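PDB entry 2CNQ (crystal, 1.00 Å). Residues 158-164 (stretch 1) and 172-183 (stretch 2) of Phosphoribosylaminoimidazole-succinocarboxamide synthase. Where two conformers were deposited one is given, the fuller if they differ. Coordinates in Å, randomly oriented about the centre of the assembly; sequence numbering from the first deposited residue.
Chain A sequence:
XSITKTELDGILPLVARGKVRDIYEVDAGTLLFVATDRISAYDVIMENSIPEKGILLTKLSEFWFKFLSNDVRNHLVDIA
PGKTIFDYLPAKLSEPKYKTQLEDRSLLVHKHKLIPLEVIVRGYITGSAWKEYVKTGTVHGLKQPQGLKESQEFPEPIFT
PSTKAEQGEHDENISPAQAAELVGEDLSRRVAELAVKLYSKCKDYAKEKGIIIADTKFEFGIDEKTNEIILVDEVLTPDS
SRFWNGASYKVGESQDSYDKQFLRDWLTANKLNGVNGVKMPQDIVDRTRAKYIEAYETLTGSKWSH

Stretch 1, residues 158-164: IFTPSTK
Stretch 2 172-183: ENISPAQAAELV

A short bridge between two extended segments can be secured by very few hydrogen bonds when backbone amides and carbonyls are paired on both sides of it. Residues 158-164 and 172-183 of this synthase illustrate the principle. The first stretch enters as a strand at Ile158 and Phe159 and stays extended through Thr163 (Pro161 phi/psi -71/156, Ser162 -127/161, Thr163 -72/166). The second is extended from Glu172 to Ser175 (Ile174 -131/160), then turns into a helix that begins at Pro176.

The two run antiparallel, with Ser162 opposite Asn173 in a single beta bridge, CA to CA 4.1 Å. The bonds flank that pair: Ile174 N donates to Pro161 O at 2.9 Å and 173°, nearly linear, and Thr163 N donates to Glu172 O at 2.8 Å and 161°. Proline has no amide hydrogen, but its carbonyl still serves as acceptor here. Glu172 O also receives a CA-H contact from Ser162 CA at 3.1 Å. Pro161 O lies 2.9 Å from Ile174 O; both are acceptors, so this proximity is no hydrogen bond.

Beyond the bridge a side chain takes over the role of acceptor. Thr163, chi1 p at 65°, places OG1 2.8 Å from Glu172 N, which donates to it. The same Thr163 OG1 is hydrogen-bonded to a water at 2.7 Å, and that water donates a weak bond to Glu172 OE2 at 3.3 Å; Glu172 is m, t at chi1 and chi2. Ser162, chi1 88°, donates from OG to Thr163 O at 2.9 Å within its own stretch, while Asn173 OD1 is satisfied elsewhere in the structure.

At the other end, Ser175 (chi1 p, 67°) caps the helix: its OG accepts from Gln178 N at 2.8 Å, supplying an acceptor for an amide in the first turn. Ser175 O then accepts from Ala179 N at 2.9 Å, and the i to i+4 pattern continues to Val183 N and Ala179 O at 2.8 Å.

Apolar packing joins the helix to the first stretch. Pro161, C-gamma endo and directed toward stretch 2, sets CG 3.6 Å from Ala179 CB and 4.0 Å from Ile174 CG1 (Ile174 p, t), and its CD lies 4.1 Å from CG of the C-gamma exo Pro176. Phe159, chi1 t at 167° and chi2 -120°, starts sideways but brings its ring obliquely to the helix start, CD1 4.1 Å from Pro176 CG. Thr163 contributes its methyl, CG2 3.8 Å from Ile174 CG2. Altogether 446 Å² is buried, summed over both sides.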

# COMPACT_ATOMS: atom_id res chain seq x y z
N ILE A 158 9.18 -13.92 -0.57
CA ILE A 158 9.16 -14.12 -1.97
C ILE A 158 8.48 -13.00 -2.68
O ILE A 158 7.43 -12.50 -2.29
CB ILE A 158 8.57 -15.44 -2.34
CG1 ILE A 158 7.20 -15.69 -1.77
CG2 ILE A 158 9.56 -16.55 -1.92
CD1 ILE A 158 6.55 -16.90 -2.32
N PHE A 159 9.11 -12.58 -3.77
CA PHE A 159 8.52 -11.68 -4.72
C PHE A 159 7.51 -12.42 -5.55
O PHE A 159 7.82 -13.41 -6.19
CB PHE A 159 9.64 -11.17 -5.59
CG PHE A 159 9.18 -10.46 -6.82
CD1 PHE A 159 9.54 -10.94 -8.06
CD2 PHE A 159 8.45 -9.30 -6.77
CE1 PHE A 159 9.23 -10.25 -9.20
CE2 PHE A 159 8.10 -8.64 -7.91
CZ PHE A 159 8.50 -9.11 -9.12
N THR A 160 6.29 -11.93 -5.52
CA THR A 160 5.19 -12.57 -6.18
C THR A 160 4.41 -11.49 -6.89
O THR A 160 3.48 -10.92 -6.37
CB THR A 160 4.33 -13.36 -5.24
OG1 THR A 160 3.71 -12.50 -4.30
CG2 THR A 160 5.13 -14.37 -4.49
N PRO A 161 4.82 -11.14 -8.08
CA PRO A 161 4.22 -9.98 -8.74
C PRO A 161 2.83 -10.23 -9.18
O PRO A 161 2.45 -11.33 -9.48
CB PRO A 161 5.13 -9.74 -9.92
CG PRO A 161 5.72 -11.09 -10.19
CD PRO A 161 5.89 -11.74 -8.86
N SER A 162 2.10 -9.14 -9.31
CA SER A 162 0.88 -9.16 -10.03
C SER A 162 0.90 -8.08 -11.06
O SER A 162 1.65 -7.13 -10.98
CB SER A 162 -0.28 -9.04 -9.07
OG SER A 162 -0.58 -7.72 -8.86
N THR A 163 0.04 -8.23 -12.03
CA THR A 163 -0.13 -7.19 -12.98
C THR A 163 -0.83 -6.08 -12.31
O THR A 163 -1.39 -6.21 -11.23
CB THR A 163 -0.94 -7.68 -14.14
OG1 THR A 163 -2.25 -7.97 -13.65
CG2 THR A 163 -0.29 -8.87 -14.82
N LYS A 164 -0.79 -4.95 -12.98
CA LYS A 164 -1.63 -3.81 -12.66
C LYS A 164 -2.76 -3.84 -13.63
O LYS A 164 -2.58 -3.51 -14.81
CB LYS A 164 -0.84 -2.53 -12.80
CG LYS A 164 0.28 -2.46 -11.80
CD LYS A 164 1.19 -1.30 -12.02
CE LYS A 164 0.54 -0.02 -11.73
NZ LYS A 164 1.46 1.05 -12.03
N GLU A 172 -3.70 -9.56 -11.84
CA GLU A 172 -3.47 -10.96 -12.07
C GLU A 172 -2.16 -11.35 -11.45
O GLU A 172 -1.17 -10.74 -11.74
CB GLU A 172 -3.41 -11.22 -13.56
CG GLU A 172 -4.71 -11.02 -14.25
CD GLU A 172 -4.65 -11.27 -15.74
OE1 GLU A 172 -5.70 -11.64 -16.32
OE2 GLU A 172 -3.58 -11.09 -16.35
N ASN A 173 -2.16 -12.38 -10.63
CA ASN A 173 -0.93 -12.88 -10.12
C ASN A 173 -0.14 -13.50 -11.22
O ASN A 173 -0.66 -14.32 -11.96
CB ASN A 173 -1.17 -13.92 -9.06
CG ASN A 173 -1.69 -13.39 -7.80
OD1 ASN A 173 -2.19 -14.16 -6.97
ND2 ASN A 173 -1.58 -12.13 -7.59
N ILE A 174 1.11 -13.15 -11.34
CA ILE A 174 1.94 -13.66 -12.37
C ILE A 174 3.22 -14.14 -11.76
O ILE A 174 3.63 -13.74 -10.68
CB ILE A 174 2.20 -12.62 -13.45
CG1 ILE A 174 2.76 -11.33 -12.91
CG2 ILE A 174 0.97 -12.40 -14.27
CD1 ILE A 174 3.30 -10.43 -13.92
N SER A 175 3.90 -15.00 -12.48
CA SER A 175 5.18 -15.45 -12.04
C SER A 175 6.19 -14.37 -12.20
O SER A 175 6.05 -13.48 -13.01
CB SER A 175 5.58 -16.64 -12.89
OG SER A 175 5.79 -16.20 -14.20
N PRO A 176 7.30 -14.51 -11.49
CA PRO A 176 8.42 -13.65 -11.78
C PRO A 176 8.85 -13.72 -13.21
O PRO A 176 9.22 -12.73 -13.78
CB PRO A 176 9.46 -14.13 -10.81
CG PRO A 176 8.67 -14.65 -9.65
CD PRO A 176 7.51 -15.32 -10.30
N ALA A 177 8.76 -14.89 -13.81
CA ALA A 177 9.14 -15.00 -15.20
C ALA A 177 8.26 -14.16 -16.07
O ALA A 177 8.71 -13.48 -16.96
CB ALA A 177 9.11 -16.43 -15.62
N GLN A 178 6.96 -14.18 -15.81
CA GLN A 178 6.07 -13.34 -16.58
C GLN A 178 6.31 -11.89 -16.29
O GLN A 178 6.25 -11.07 -17.18
CB GLN A 178 4.65 -13.76 -16.34
CG GLN A 178 3.64 -12.90 -17.04
CD GLN A 178 3.77 -12.91 -18.52
OE1 GLN A 178 3.96 -13.96 -19.13
NE2 GLN A 178 3.56 -11.76 -19.12
N ALA A 179 6.62 -11.56 -15.06
CA ALA A 179 6.96 -10.20 -14.77
C ALA A 179 8.14 -9.76 -15.59
O ALA A 179 8.18 -8.66 -16.08
CB ALA A 179 7.23 -10.03 -13.32
N ALA A 180 9.12 -10.66 -15.75
CA ALA A 180 10.28 -10.33 -16.54
C ALA A 180 9.91 -10.19 -17.99
O ALA A 180 10.53 -9.41 -18.69
CB ALA A 180 11.32 -11.38 -16.36
N GLU A 181 8.92 -10.89 -18.47
CA GLU A 181 8.42 -10.63 -19.79
C GLU A 181 7.91 -9.23 -19.92
O GLU A 181 8.10 -8.60 -20.94
CB GLU A 181 7.32 -11.60 -20.14
CG GLU A 181 7.77 -12.99 -20.26
CD GLU A 181 8.81 -13.18 -21.30
OE1 GLU A 181 8.60 -12.69 -22.43
OE2 GLU A 181 9.85 -13.82 -21.02
N LEU A 182 7.25 -8.74 -18.90
CA LEU A 182 6.70 -7.43 -18.95
C LEU A 182 7.71 -6.35 -18.79
O LEU A 182 7.63 -5.34 -19.46
CB LEU A 182 5.65 -7.27 -17.88
CG LEU A 182 4.46 -8.17 -18.01
CD1 LEU A 182 3.54 -7.92 -16.84
CD2 LEU A 182 3.74 -7.96 -19.30
N VAL A 183 8.66 -6.53 -17.90
CA VAL A 183 9.51 -5.43 -17.52
C VAL A 183 10.97 -5.61 -17.83
O VAL A 183 11.72 -4.69 -17.60
CB VAL A 183 9.33 -5.04 -16.06
CG1 VAL A 183 7.86 -4.92 -15.76
CG2 VAL A 183 10.01 -6.01 -15.14
O HOH W 1 -3.69 -7.78 -15.87